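Local coordinates for putative exported protein (Bacteroides fragilis, PDB 4RAA) that is of unknown function but folds as a six-bladed beta-propeller of the YWTD superfamily and is probably exported from the cytoplasm, at residues A[15-20]-A[289-294]; A[265-270]-A[356-361]; A[325-330]-A[342-347]; A[25-30]-A[335-340]. One frame throughout, in Å; residues are numbered along the deposited sequence.

Interactions 1 and 4 involve the N-terminal chain (15-20 and 25-30) on its way into the closing blade; interaction 2 packs that blade against the one before it, and interaction 3 packs two helices inserted in the closing blade. Interactions 1 and 2 share the blade that runs from strand 254-261 to strand 287-292; their centres are 13 Å apart, and Asn290 OD1 lies 2.7 Å from Tyr270 OH, a probable hydrogen bond. Interactions 2 and 4 meet where strands 25-31 and 354-360 pair, with a salt bridge of 3.1 Å from Arg359 NE to Glu26 OE2. Interactions 3 and 4 both use helix 338-345, their centres 12 Å apart, and Phe336 of interaction 4 reaches into interaction 3. Interactions 1 and 3 do not touch.

Interaction 1 (A[15-20]-A[289-294]); sequences EHTDVN and YNYPIK
The CD2-CE2 flank of the Tyr289 ring meets the loop 15-20. Thr17 OG1 lies at the ring edge, close to its plane and 3.9 Å from Tyr289 CD2, while Val19 comes up to the next ring carbon, its CG1 4.1 Å from Tyr289 CE2. The following residue, Asn290, makes a nearly straight hydrogen bond: its ND2 donates to Glu15 O over 2.7 Å with an N-H...O angle of 175°. The donor sits in the carbonyl plane on a lone pair, and the acceptor lies in the plane of the amide, which is fixed further because Asn290 OD1 is bonded to Tyr270 OH. Strand 287-292 is the outermost strand of a four-stranded propeller blade; the loop passes across this rim between strand 10-13, which belongs to one neighbouring blade, and strand 25-31, which belongs to the other. Asn290 O faces Thr17 as well, 3.2 Å from the methyl CG2. That methyl is set between the backbone N and the carbonyl carbon of Thr17, with OG1 anti to the N (chi1 -178°), and the branching puts OG1 beside Tyr289 and the methyl over Tyr291. Over one face of the Tyr291 ring, Thr17 CG2 makes a CH-pi contact, 3.8 Å from the centroid. The phenol at the far end of Tyr291 donates from OH to Val19 O over 2.9 Å, standing 54° out of the carbonyl plane. Tyr291 also touches Ala21 and Ile24 of the short helix 21-24, whose N-cap is Asn20, with OD1 accepting from Asp22 N.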
loop_
_atom_site.group_PDB
_atom_site.type_symbol
_atom_site.label_atom_id
_atom_site.label_comp_id
_atom_site.label_asym_id
_atom_site.label_seq_id
_atom_site.Cartn_x
_atom_site.Cartn_y
_atom_site.Cartn_z
ATOM N N GLU A 15 20.707 34.040 28.614
ATOM C CA GLU A 15 21.310 32.847 29.260
ATOM C C GLU A 15 20.627 32.484 30.556
ATOM O O GLU A 15 20.024 31.431 30.651
ATOM C CB GLU A 15 22.818 32.995 29.532
ATOM C CG GLU A 15 23.710 32.940 28.298
ATOM C CD GLU A 15 25.200 32.907 28.625
ATOM O OE1 GLU A 15 25.601 32.204 29.580
ATOM O OE2 GLU A 15 25.980 33.564 27.899
ATOM N N HIS A 16 20.702 33.389 31.527
ATOM C CA HIS A 16 20.146 33.174 32.857
ATOM C C HIS A 16 18.821 33.908 33.030
ATOM O O HIS A 16 18.461 34.776 32.242
ATOM C CB HIS A 16 21.137 33.650 33.939
ATOM C CG HIS A 16 22.519 33.077 33.797
ATOM N ND1 HIS A 16 22.801 31.742 34.005
ATOM C CD2 HIS A 16 23.700 33.666 33.489
ATOM C CE1 HIS A 16 24.092 31.530 33.817
ATOM N NE2 HIS A 16 24.661 32.682 33.507
ATOM N N THR A 17 18.085 33.484 34.046
ATOM C CA THR A 17 16.875 34.150 34.517
ATOM C C THR A 17 16.880 33.963 36.017
ATOM O O THR A 17 17.265 32.888 36.496
ATOM C CB THR A 17 15.556 33.590 33.937
ATOM O OG1 THR A 17 14.456 34.364 34.447
ATOM C CG2 THR A 17 15.329 32.108 34.293
ATOM N N ASP A 18 16.481 34.993 36.757
ATOM C CA ASP A 18 16.427 34.881 38.223
ATOM C C ASP A 18 14.984 34.709 38.753
ATOM O O ASP A 18 14.743 34.865 39.955
ATOM C CB ASP A 18 17.311 35.942 38.938
ATOM C CG ASP A 18 16.938 37.372 38.622
ATOM O OD1 ASP A 18 16.051 37.619 37.774
ATOM O OD2 ASP A 18 17.568 38.264 39.228
ATOM N N VAL A 19 14.063 34.327 37.859
ATOM C CA VAL A 19 12.689 33.969 38.215
ATOM C C VAL A 19 12.686 32.450 38.412
ATOM O O VAL A 19 13.257 31.713 37.597
ATOM C CB VAL A 19 11.665 34.362 37.116
ATOM C CG1 VAL A 19 10.285 33.731 37.358
ATOM C CG2 VAL A 19 11.548 35.885 37.020
ATOM N N ASN A 20 12.037 31.999 39.488
ATOM C CA ASN A 20 11.899 30.574 39.802
ATOM C C ASN A 20 10.824 29.973 38.872
ATOM O O ASN A 20 9.767 30.578 38.666
ATOM C CB ASN A 20 11.507 30.400 41.278
ATOM C CG ASN A 20 11.493 28.945 41.735
ATOM O OD1 ASN A 20 11.182 28.034 40.980
ATOM N ND2 ASN A 20 11.799 28.732 43.004
ATOM N N TYR A 289 12.084 32.648 29.363
ATOM C CA TYR A 289 12.760 32.236 30.600
ATOM C C TYR A 289 13.635 31.038 30.257
ATOM O O TYR A 289 13.113 30.042 29.768
ATOM C CB TYR A 289 11.758 31.819 31.685
ATOM C CG TYR A 289 10.693 32.834 32.013
ATOM C CD1 TYR A 289 9.495 32.869 31.289
ATOM C CD2 TYR A 289 10.859 33.747 33.062
ATOM C CE1 TYR A 289 8.500 33.793 31.590
ATOM C CE2 TYR A 289 9.871 34.686 33.369
ATOM C CZ TYR A 289 8.689 34.705 32.632
ATOM O OH TYR A 289 7.707 35.631 32.915
ATOM N N ASN A 290 14.941 31.127 30.523
ATOM C CA ASN A 290 15.900 30.069 30.193
ATOM C C ASN A 290 16.523 29.471 31.447
ATOM O O ASN A 290 16.949 30.207 32.329
ATOM C CB ASN A 290 16.997 30.645 29.304
ATOM C CG ASN A 290 17.822 29.572 28.621
ATOM O OD1 ASN A 290 17.297 28.778 27.849
ATOM N ND2 ASN A 290 19.114 29.562 28.877
ATOM N N TYR A 291 16.596 28.141 31.499
ATOM C CA TYR A 291 17.109 27.398 32.662
ATOM C C TYR A 291 17.973 26.215 32.267
ATOM O O TYR A 291 17.594 25.491 31.347
ATOM C CB TYR A 291 15.940 26.781 33.449
ATOM C CG TYR A 291 14.900 27.746 33.971
ATOM C CD1 TYR A 291 13.841 28.165 33.152
ATOM C CD2 TYR A 291 14.940 28.213 35.301
ATOM C CE1 TYR A 291 12.870 29.042 33.621
ATOM C CE2 TYR A 291 13.964 29.080 35.786
ATOM C CZ TYR A 291 12.933 29.500 34.936
ATOM O OH TYR A 291 11.958 30.358 35.371
ATOM N N PRO A 292 19.132 26.018 32.940
ATOM C CA PRO A 292 19.820 24.729 32.758
ATOM C C PRO A 292 18.917 23.678 33.411
ATOM O O PRO A 292 18.394 23.951 34.498
ATOM C CB PRO A 292 21.137 24.888 33.548
ATOM C CG PRO A 292 21.274 26.332 33.879
ATOM C CD PRO A 292 19.916 26.961 33.767
ATOM N N ILE A 293 18.713 22.521 32.780
ATOM C CA ILE A 293 17.821 21.483 33.357
ATOM C C ILE A 293 18.192 21.082 34.803
ATOM O O ILE A 293 17.285 20.794 35.594
ATOM C CB ILE A 293 17.568 20.285 32.381
ATOM C CG1 ILE A 293 16.604 20.756 31.263
ATOM C CG2 ILE A 293 16.945 19.068 33.076
ATOM C CD1 ILE A 293 16.379 19.789 30.112
ATOM N N LYS A 294 19.485 21.108 35.157
ATOM C CA LYS A 294 19.907 20.844 36.559
ATOM C C LYS A 294 19.202 21.775 37.567
ATOM O O LYS A 294 18.822 21.340 38.658
ATOM C CB LYS A 294 21.440 20.931 36.760
ATOM C CG LYS A 294 22.213 19.641 36.506
ATOM C CD LYS A 294 22.239 19.216 35.045
ATOM C CE LYS A 294 22.923 17.861 34.868
ATOM N NZ LYS A 294 24.323 17.844 35.378
#

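Interaction 2 (A[265-270]-A[356-361]); sequences DLFVCY and LFVRIK
Asp265 and Ile360 stand opposite each other where two strands of different sheets come together, their CA atoms 6.3 Å apart. The axes of strands 265-270 and 356-360 approach to 7.4 Å, and their N-to-C directions differ by 117°, so the two cross steeply and are no ladder partners. Just one hydrogen bond spans them, and it runs from backbone to side chain: Ile360 N donates to Asp265 OD2 over 3.0 Å, at an N-H...O angle of 164°. Asp265 CG sits between its backbone N and carbonyl carbon (chi1 67°), and from there OD2 meets Ile360 N. The other oxygen, OD1, is engaged by Thr262 OG1 and His317 NE2, and partners on both oxygens hold the group's rotation. Beside the polar link the contact is apolar. Asp265 CB lies 3.6 Å from Ile360 CG1, the two side chains running aslant. The same Ile360 CG1 meets the Phe267 ring at its edge, 4.3 Å from CE1. Across CZ, Phe267 CE2 is 4.2 Å from Val358 CG1. His317, on the strand next to 354-360, stacks its ring on that of Phe267. Arg359 adds mainly its backbone and CB, near Asp265 OD2; its extended chain leads off to a salt bridge with Glu26 on strand 25-31. Apart from the partly exposed Arg359, the contact is buried between adjacent sheets, the side-by-side packing of neighbouring blades in a beta-propeller, here between the blade containing strand 265-272 and the closing blade, in which N-terminal strand 25-31 pairs with C-terminal strand 354-360.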
loop_
_atom_site.group_PDB
_atom_site.type_symbol
_atom_site.label_atom_id
_atom_site.label_comp_id
_atom_site.label_asym_id
_atom_site.label_seq_id
_atom_site.Cartn_x
_atom_site.Cartn_y
_atom_site.Cartn_z
ATOM N N ASP A 265 1.822 28.295 25.164
ATOM C CA ASP A 265 3.277 28.347 25.348
ATOM C C ASP A 265 4.093 27.585 24.297
ATOM O O ASP A 265 3.539 26.954 23.389
ATOM C CB ASP A 265 3.624 27.869 26.770
ATOM C CG ASP A 265 3.320 26.391 27.015
ATOM O OD1 ASP A 265 3.201 25.603 26.052
ATOM O OD2 ASP A 265 3.230 26.007 28.206
ATOM N N LEU A 266 5.414 27.658 24.442
ATOM C CA LEU A 266 6.354 27.010 23.539
ATOM C C LEU A 266 7.655 26.721 24.307
ATOM O O LEU A 266 8.315 27.647 24.775
ATOM C CB LEU A 266 6.572 27.935 22.335
ATOM C CG LEU A 266 7.449 27.564 21.133
ATOM C CD1 LEU A 266 7.099 28.466 19.956
ATOM C CD2 LEU A 266 8.940 27.644 21.441
ATOM N N PHE A 267 7.980 25.435 24.448
ATOM C CA PHE A 267 9.178 24.955 25.173
ATOM C C PHE A 267 10.238 24.554 24.160
ATOM O O PHE A 267 9.918 23.906 23.151
ATOM C CB PHE A 267 8.854 23.726 26.029
ATOM C CG PHE A 267 8.127 24.011 27.323
ATOM C CD1 PHE A 267 7.297 25.126 27.513
ATOM C CD2 PHE A 267 8.194 23.065 28.345
ATOM C CE1 PHE A 267 6.635 25.320 28.721
ATOM C CE2 PHE A 267 7.517 23.250 29.545
ATOM C CZ PHE A 267 6.738 24.380 29.735
ATOM N N VAL A 268 11.489 24.916 24.449
ATOM C CA VAL A 268 12.627 24.620 23.580
ATOM C C VAL A 268 13.739 23.956 24.396
ATOM O O VAL A 268 14.443 24.637 25.138
ATOM C CB VAL A 268 13.186 25.902 22.901
ATOM C CG1 VAL A 268 14.141 25.533 21.768
ATOM C CG2 VAL A 268 12.060 26.781 22.366
ATOM N N CYS A 269 13.874 22.634 24.295
ATOM C CA CYS A 269 14.996 21.938 24.938
ATOM C C CYS A 269 16.137 21.990 23.956
ATOM O O CYS A 269 15.904 21.904 22.752
ATOM C CB CYS A 269 14.686 20.491 25.269
ATOM S SG CYS A 269 13.361 20.344 26.463
ATOM N N TYR A 270 17.351 22.159 24.470
ATOM C CA TYR A 270 18.555 22.201 23.645
ATOM C C TYR A 270 19.826 21.832 24.424
ATOM O O TYR A 270 19.790 21.705 25.646
ATOM C CB TYR A 270 18.694 23.574 22.959
ATOM C CG TYR A 270 18.882 24.758 23.879
ATOM C CD1 TYR A 270 17.787 25.441 24.414
ATOM C CD2 TYR A 270 20.166 25.223 24.199
ATOM C CE1 TYR A 270 17.964 26.540 25.263
ATOM C CE2 TYR A 270 20.355 26.325 25.042
ATOM C CZ TYR A 270 19.253 26.986 25.563
ATOM O OH TYR A 270 19.443 28.065 26.385
ATOM N N LEU A 356 5.012 13.667 34.126
ATOM C CA LEU A 356 4.922 15.042 34.580
ATOM C C LEU A 356 4.203 15.791 33.468
ATOM O O LEU A 356 4.673 15.806 32.327
ATOM C CB LEU A 356 6.314 15.656 34.793
ATOM C CG LEU A 356 6.451 17.184 34.885
ATOM C CD1 LEU A 356 5.516 17.808 35.912
ATOM C CD2 LEU A 356 7.895 17.550 35.182
ATOM N N PHE A 357 3.064 16.385 33.810
ATOM C CA PHE A 357 2.317 17.263 32.921
ATOM C C PHE A 357 2.619 18.667 33.431
ATOM O O PHE A 357 2.340 18.962 34.601
ATOM C CB PHE A 357 0.829 16.954 32.959
ATOM C CG PHE A 357 0.480 15.651 32.305
ATOM C CD1 PHE A 357 0.548 14.464 33.023
ATOM C CD2 PHE A 357 0.092 15.601 30.967
ATOM C CE1 PHE A 357 0.229 13.252 32.419
ATOM C CE2 PHE A 357 -0.232 14.390 30.368
ATOM C CZ PHE A 357 -0.161 13.216 31.090
ATOM N N VAL A 358 3.202 19.508 32.567
ATOM C CA VAL A 358 3.612 20.880 32.922
ATOM C C VAL A 358 3.358 21.875 31.790
ATOM O O VAL A 358 3.526 21.544 30.623
ATOM C CB VAL A 358 5.112 20.907 33.345
ATOM C CG1 VAL A 358 6.031 20.383 32.244
ATOM C CG2 VAL A 358 5.551 22.297 33.787
ATOM N N ARG A 359 2.947 23.088 32.148
ATOM C CA ARG A 359 2.713 24.176 31.182
ATOM C C ARG A 359 2.781 25.531 31.877
ATOM O O ARG A 359 2.842 25.599 33.104
ATOM C CB ARG A 359 1.354 24.019 30.484
ATOM C CG ARG A 359 0.145 24.074 31.410
ATOM C CD ARG A 359 -1.177 23.844 30.685
ATOM N NE ARG A 359 -2.319 23.958 31.602
ATOM C CZ ARG A 359 -3.609 23.848 31.269
ATOM N NH1 ARG A 359 -3.989 23.607 30.008
ATOM N NH2 ARG A 359 -4.542 23.978 32.219
ATOM N N ILE A 360 2.756 26.599 31.083
ATOM C CA ILE A 360 2.739 27.959 31.616
ATOM C C ILE A 360 1.329 28.174 32.147
ATOM O O ILE A 360 0.353 27.902 31.433
ATOM C CB ILE A 360 3.098 29.017 30.535
ATOM C CG1 ILE A 360 4.553 28.850 30.057
ATOM C CG2 ILE A 360 2.887 30.448 31.040
ATOM C CD1 ILE A 360 5.629 29.252 31.056
ATOM N N LYS A 361 1.226 28.617 33.400
ATOM C CA LYS A 361 -0.078 28.923 33.999
ATOM C C LYS A 361 -0.559 30.287 33.492
ATOM O O LYS A 361 0.270 31.181 33.262
ATOM C CB LYS A 361 -0.023 28.906 35.540
ATOM C CG LYS A 361 0.793 30.015 36.221
ATOM C CD LYS A 361 0.868 29.864 37.741
ATOM C CE LYS A 361 -0.500 29.969 38.410
ATOM N NZ LYS A 361 -0.424 29.946 39.890
#

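Interaction 3 (A[325-330]-A[342-347]); sequences SLKDMA and ELLTIS
Lys327 and Leu344 reach past each other in opposite directions: Lys327 CG is anti to its own carbonyl carbon, and Leu344 CG is anti to its backbone N (chi1 -153°). A bend at chi3 of the lysine (75°) then turns CE toward the C-terminal end of the partner helix. Helices 323-331 and 338-345 are two consecutive helices joined by a loop, inserted between strands 316-321 and 354-360 of the last propeller blade. Leu344 fills the space between them with its two methyls. Its CD1 lies 3.8 Å from Leu326 CB, CD2 is 3.9 Å from the same atom, and the two leucine side chains cross at about a right angle. Ala330 CB closes the row more loosely, 4.5 Å from Leu344 CD2, and Phe336 from the connecting loop touches Leu326, Ala330 and Leu344. The aliphatic part of Lys327 lies against Leu344, CG to CG 4.1 Å. Its ammonium sits near the C-terminal part of the helix, where a positive charge would probably be favoured by the helix dipole. Ser347 OG turns back to Leu343 O and also meets Lys31 NZ. Ser347 O receives Lys327 NZ at 2.7 Å, almost in line with the carbonyl bond, with a C=O...N angle of 176°.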
loop_
_atom_site.group_PDB
_atom_site.type_symbol
_atom_site.label_atom_id
_atom_site.label_comp_id
_atom_site.label_asym_id
_atom_site.label_seq_id
_atom_site.Cartn_x
_atom_site.Cartn_y
_atom_site.Cartn_z
ATOM N N SER A 325 14.881 5.619 40.294
ATOM C CA SER A 325 15.857 6.720 40.386
ATOM C C SER A 325 15.377 7.772 41.406
ATOM O O SER A 325 16.159 8.214 42.258
ATOM C CB SER A 325 16.120 7.334 38.988
ATOM O OG SER A 325 17.178 8.275 39.000
ATOM N N LEU A 326 14.085 8.112 41.335
ATOM C CA LEU A 326 13.451 9.058 42.265
ATOM C C LEU A 326 13.234 8.484 43.672
ATOM O O LEU A 326 13.361 9.220 44.657
ATOM C CB LEU A 326 12.094 9.535 41.736
ATOM C CG LEU A 326 11.965 10.334 40.437
ATOM C CD1 LEU A 326 10.584 10.976 40.405
ATOM C CD2 LEU A 326 13.035 11.399 40.294
ATOM N N LYS A 327 12.862 7.203 43.771
ATOM C CA LYS A 327 12.663 6.563 45.085
ATOM C C LYS A 327 13.949 6.543 45.922
ATOM O O LYS A 327 13.894 6.742 47.140
ATOM C CB LYS A 327 12.058 5.168 44.963
ATOM C CG LYS A 327 10.621 5.176 44.456
ATOM C CD LYS A 327 9.828 3.960 44.906
ATOM C CE LYS A 327 9.431 4.064 46.371
ATOM N NZ LYS A 327 8.494 2.968 46.710
ATOM N N ASP A 328 15.090 6.339 45.262
ATOM C CA ASP A 328 16.408 6.424 45.923
ATOM C C ASP A 328 16.691 7.866 46.370
ATOM O O ASP A 328 17.259 8.073 47.435
ATOM C CB ASP A 328 17.539 5.926 45.005
ATOM C CG ASP A 328 17.405 4.450 44.629
ATOM O OD1 ASP A 328 16.828 3.649 45.397
ATOM O OD2 ASP A 328 17.896 4.087 43.545
HETATM N N MSE A 329 16.297 8.849 45.547
HETATM C CA MSE A 329 16.424 10.288 45.895
HETATM C C MSE A 329 15.580 10.558 47.132
HETATM O O MSE A 329 16.083 11.152 48.114
HETATM C CB MSE A 329 16.090 11.211 44.711
HETATM C CG MSE A 329 17.161 11.162 43.618
HETATM SE SE MSE A 329 16.624 12.259 42.077
HETATM C CE MSE A 329 17.669 13.817 42.661
ATOM N N ALA A 330 14.326 10.073 47.115
ATOM C CA ALA A 330 13.403 10.179 48.271
ATOM C C ALA A 330 14.016 9.529 49.502
ATOM O O ALA A 330 13.972 10.111 50.579
ATOM C CB ALA A 330 12.050 9.542 47.969
ATOM N N GLU A 342 3.412 11.735 46.962
ATOM C CA GLU A 342 2.180 10.959 47.245
ATOM C C GLU A 342 2.063 9.755 46.291
ATOM O O GLU A 342 1.827 8.632 46.745
ATOM C CB GLU A 342 0.957 11.889 47.159
ATOM C CG GLU A 342 -0.443 11.302 47.290
ATOM C CD GLU A 342 -1.496 12.407 47.189
ATOM O OE1 GLU A 342 -1.606 13.212 48.144
ATOM O OE2 GLU A 342 -2.211 12.483 46.157
ATOM N N LEU A 343 2.247 9.993 44.992
ATOM C CA LEU A 343 2.258 8.919 43.976
ATOM C C LEU A 343 3.516 8.025 44.066
ATOM O O LEU A 343 3.441 6.817 43.808
ATOM C CB LEU A 343 2.136 9.483 42.547
ATOM C CG LEU A 343 0.777 10.018 42.097
ATOM C CD1 LEU A 343 0.920 10.724 40.759
ATOM C CD2 LEU A 343 -0.271 8.914 42.001
ATOM N N LEU A 344 4.653 8.625 44.427
ATOM C CA LEU A 344 5.954 7.921 44.551
ATOM C C LEU A 344 5.966 6.932 45.755
ATOM O O LEU A 344 6.591 5.859 45.696
ATOM C CB LEU A 344 7.094 8.975 44.646
ATOM C CG LEU A 344 8.540 8.747 44.207
ATOM C CD1 LEU A 344 8.580 8.376 42.735
ATOM C CD2 LEU A 344 9.375 10.005 44.435
ATOM N N THR A 345 5.264 7.305 46.828
ATOM C CA THR A 345 5.131 6.478 48.039
ATOM C C THR A 345 4.289 5.213 47.784
ATOM O O THR A 345 4.592 4.161 48.353
ATOM C CB THR A 345 4.584 7.323 49.210
ATOM O OG1 THR A 345 5.506 8.380 49.481
ATOM C CG2 THR A 345 4.425 6.519 50.460
ATOM N N ILE A 346 3.253 5.322 46.940
ATOM C CA ILE A 346 2.410 4.166 46.520
ATOM C C ILE A 346 2.930 3.414 45.264
ATOM O O ILE A 346 2.242 2.518 44.757
ATOM C CB ILE A 346 0.910 4.562 46.296
ATOM C CG1 ILE A 346 0.707 5.496 45.074
ATOM C CG2 ILE A 346 0.341 5.179 47.570
ATOM C CD1 ILE A 346 -0.730 5.619 44.598
ATOM N N SER A 347 4.105 3.795 44.749
ATOM C CA SER A 347 4.700 3.170 43.566
ATOM C C SER A 347 5.749 2.145 43.977
ATOM O O SER A 347 6.559 2.391 44.876
ATOM C CB SER A 347 5.370 4.212 42.655
ATOM O OG SER A 347 4.433 5.118 42.104
#

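Interaction 4 (A[25-30]-A[335-340]); sequences LELSFL and VFDDKL
Phe29 lays its ring against the first turn of helix 338-345, with one face under Leu340. Its CB points toward the helix segment, and CG lies anti to the carbonyl carbon and beside the backbone N (chi1 -64°); the ring beyond it meets Leu340. Leu340 CB makes a CH-pi contact over that face, 3.9 Å from the centroid and 16° off the ring normal. The leucine's CG is anti to its backbone N, and CD1 reaches farther across the ring to lie 3.8 Å from Phe29 CD1. Strand 25-31 is the N-terminal strand at the edge of the closing blade of the propeller, paired with strand 354-360, and the helix sits against the side chains of this edge. Phe29 also touches Leu343 one turn on. At the rim of the ring, near its plane, comes Lys339 CG, 4.2 Å from Phe29 CD2. Asp337 is the helix N-cap: its OD1 accepts two weak bonds, from Lys339 N and Leu340 N. The same OD1 lies 3.7 Å from Phe29 CE2, the carboxylate turned 67° from the ring plane. Asp337 OD2 meets Leu27 CD2 at 3.8 Å, the two side chains running in opposite senses.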
loop_
_atom_site.group_PDB
_atom_site.type_symbol
_atom_site.label_atom_id
_atom_site.label_comp_id
_atom_site.label_asym_id
_atom_site.label_seq_id
_atom_site.Cartn_x
_atom_site.Cartn_y
_atom_site.Cartn_z
ATOM N N LEU A 25 4.905 28.212 36.272
ATOM C CA LEU A 25 4.359 26.938 35.756
ATOM C C LEU A 25 3.358 26.272 36.701
ATOM O O LEU A 25 3.464 26.424 37.931
ATOM C CB LEU A 25 5.493 25.936 35.496
ATOM C CG LEU A 25 6.551 26.268 34.437
ATOM C CD1 LEU A 25 7.715 25.288 34.540
ATOM C CD2 LEU A 25 5.953 26.267 33.038
ATOM N N GLU A 26 2.399 25.545 36.100
ATOM C CA GLU A 26 1.410 24.725 36.819
ATOM C C GLU A 26 1.681 23.260 36.460
ATOM O O GLU A 26 1.806 22.917 35.279
ATOM C CB GLU A 26 -0.045 25.120 36.532
ATOM C CG GLU A 26 -0.543 25.019 35.092
ATOM C CD GLU A 26 -1.979 25.524 34.936
ATOM O OE1 GLU A 26 -2.794 25.346 35.865
ATOM O OE2 GLU A 26 -2.309 26.083 33.866
ATOM N N LEU A 27 1.750 22.425 37.499
ATOM C CA LEU A 27 2.100 21.008 37.413
ATOM C C LEU A 27 0.929 20.080 37.639
ATOM O O LEU A 27 -0.110 20.454 38.186
ATOM C CB LEU A 27 3.176 20.655 38.469
ATOM C CG LEU A 27 4.650 20.929 38.158
ATOM C CD1 LEU A 27 4.887 22.257 37.449
ATOM C CD2 LEU A 27 5.464 20.835 39.443
ATOM N N SER A 28 1.150 18.843 37.223
ATOM C CA SER A 28 0.221 17.751 37.423
ATOM C C SER A 28 1.006 16.463 37.200
ATOM O O SER A 28 1.986 16.458 36.448
ATOM C CB SER A 28 -0.969 17.858 36.476
ATOM O OG SER A 28 -1.848 16.770 36.663
ATOM N N PHE A 29 0.593 15.394 37.874
ATOM C CA PHE A 29 1.253 14.091 37.771
ATOM C C PHE A 29 0.250 12.974 37.500
ATOM O O PHE A 29 -0.910 13.056 37.911
ATOM C CB PHE A 29 2.030 13.801 39.048
ATOM C CG PHE A 29 3.156 14.758 39.299
ATOM C CD1 PHE A 29 4.368 14.616 38.622
ATOM C CD2 PHE A 29 3.022 15.797 40.221
ATOM C CE1 PHE A 29 5.422 15.491 38.855
ATOM C CE2 PHE A 29 4.076 16.677 40.465
ATOM C CZ PHE A 29 5.276 16.525 39.781
ATOM N N LEU A 30 0.704 11.946 36.793
ATOM C CA LEU A 30 -0.123 10.788 36.465
ATOM C C LEU A 30 0.731 9.537 36.506
ATOM O O LEU A 30 1.801 9.501 35.893
ATOM C CB LEU A 30 -0.708 10.931 35.067
ATOM C CG LEU A 30 -1.699 9.869 34.577
ATOM C CD1 LEU A 30 -2.908 9.765 35.502
ATOM C CD2 LEU A 30 -2.128 10.198 33.154
ATOM N N VAL A 335 13.850 16.610 48.752
ATOM C CA VAL A 335 12.666 17.422 49.017
ATOM C C VAL A 335 11.744 17.469 47.769
ATOM O O VAL A 335 11.775 18.429 46.989
ATOM C CB VAL A 335 13.088 18.818 49.584
ATOM C CG1 VAL A 335 14.039 19.594 48.637
ATOM C CG2 VAL A 335 11.870 19.644 49.986
ATOM N N PHE A 336 10.935 16.412 47.599
ATOM C CA PHE A 336 9.979 16.278 46.460
ATOM C C PHE A 336 8.707 17.112 46.555
ATOM O O PHE A 336 8.368 17.614 47.616
ATOM C CB PHE A 336 9.540 14.809 46.250
ATOM C CG PHE A 336 10.516 13.992 45.472
ATOM C CD1 PHE A 336 10.707 14.239 44.121
ATOM C CD2 PHE A 336 11.227 12.956 46.070
ATOM C CE1 PHE A 336 11.609 13.489 43.378
ATOM C CE2 PHE A 336 12.126 12.202 45.328
ATOM C CZ PHE A 336 12.318 12.464 43.980
ATOM N N ASP A 337 8.010 17.223 45.420
ATOM C CA ASP A 337 6.701 17.907 45.310
ATOM C C ASP A 337 5.662 17.057 46.069
ATOM O O ASP A 337 5.733 15.826 46.027
ATOM C CB ASP A 337 6.329 18.101 43.818
ATOM C CG ASP A 337 4.895 18.627 43.590
ATOM O OD1 ASP A 337 3.911 17.909 43.903
ATOM O OD2 ASP A 337 4.754 19.731 43.008
ATOM N N ASP A 338 4.705 17.717 46.735
ATOM C CA ASP A 338 3.672 17.028 47.541
ATOM C C ASP A 338 2.938 15.950 46.756
ATOM O O ASP A 338 2.915 14.798 47.183
ATOM C CB ASP A 338 2.643 18.012 48.153
ATOM C CG ASP A 338 3.221 18.884 49.272
ATOM O OD1 ASP A 338 4.351 18.644 49.739
ATOM O OD2 ASP A 338 2.523 19.829 49.699
ATOM N N LYS A 339 2.388 16.318 45.599
ATOM C CA LYS A 339 1.637 15.355 44.783
ATOM C C LYS A 339 2.522 14.264 44.132
ATOM O O LYS A 339 2.055 13.127 43.964
ATOM C CB LYS A 339 0.708 16.049 43.760
ATOM C CG LYS A 339 -0.153 15.102 42.896
ATOM C CD LYS A 339 -1.008 14.093 43.691
ATOM C CE LYS A 339 -1.485 12.903 42.862
ATOM N NZ LYS A 339 -2.547 13.216 41.877
ATOM N N LEU A 340 3.771 14.592 43.778
ATOM C CA LEU A 340 4.701 13.594 43.215
ATOM C C LEU A 340 5.055 12.553 44.262
ATOM O O LEU A 340 4.975 11.352 43.987
ATOM C CB LEU A 340 5.996 14.232 42.703
ATOM C CG LEU A 340 7.065 13.311 42.077
ATOM C CD1 LEU A 340 6.507 12.443 40.952
ATOM C CD2 LEU A 340 8.238 14.134 41.572
#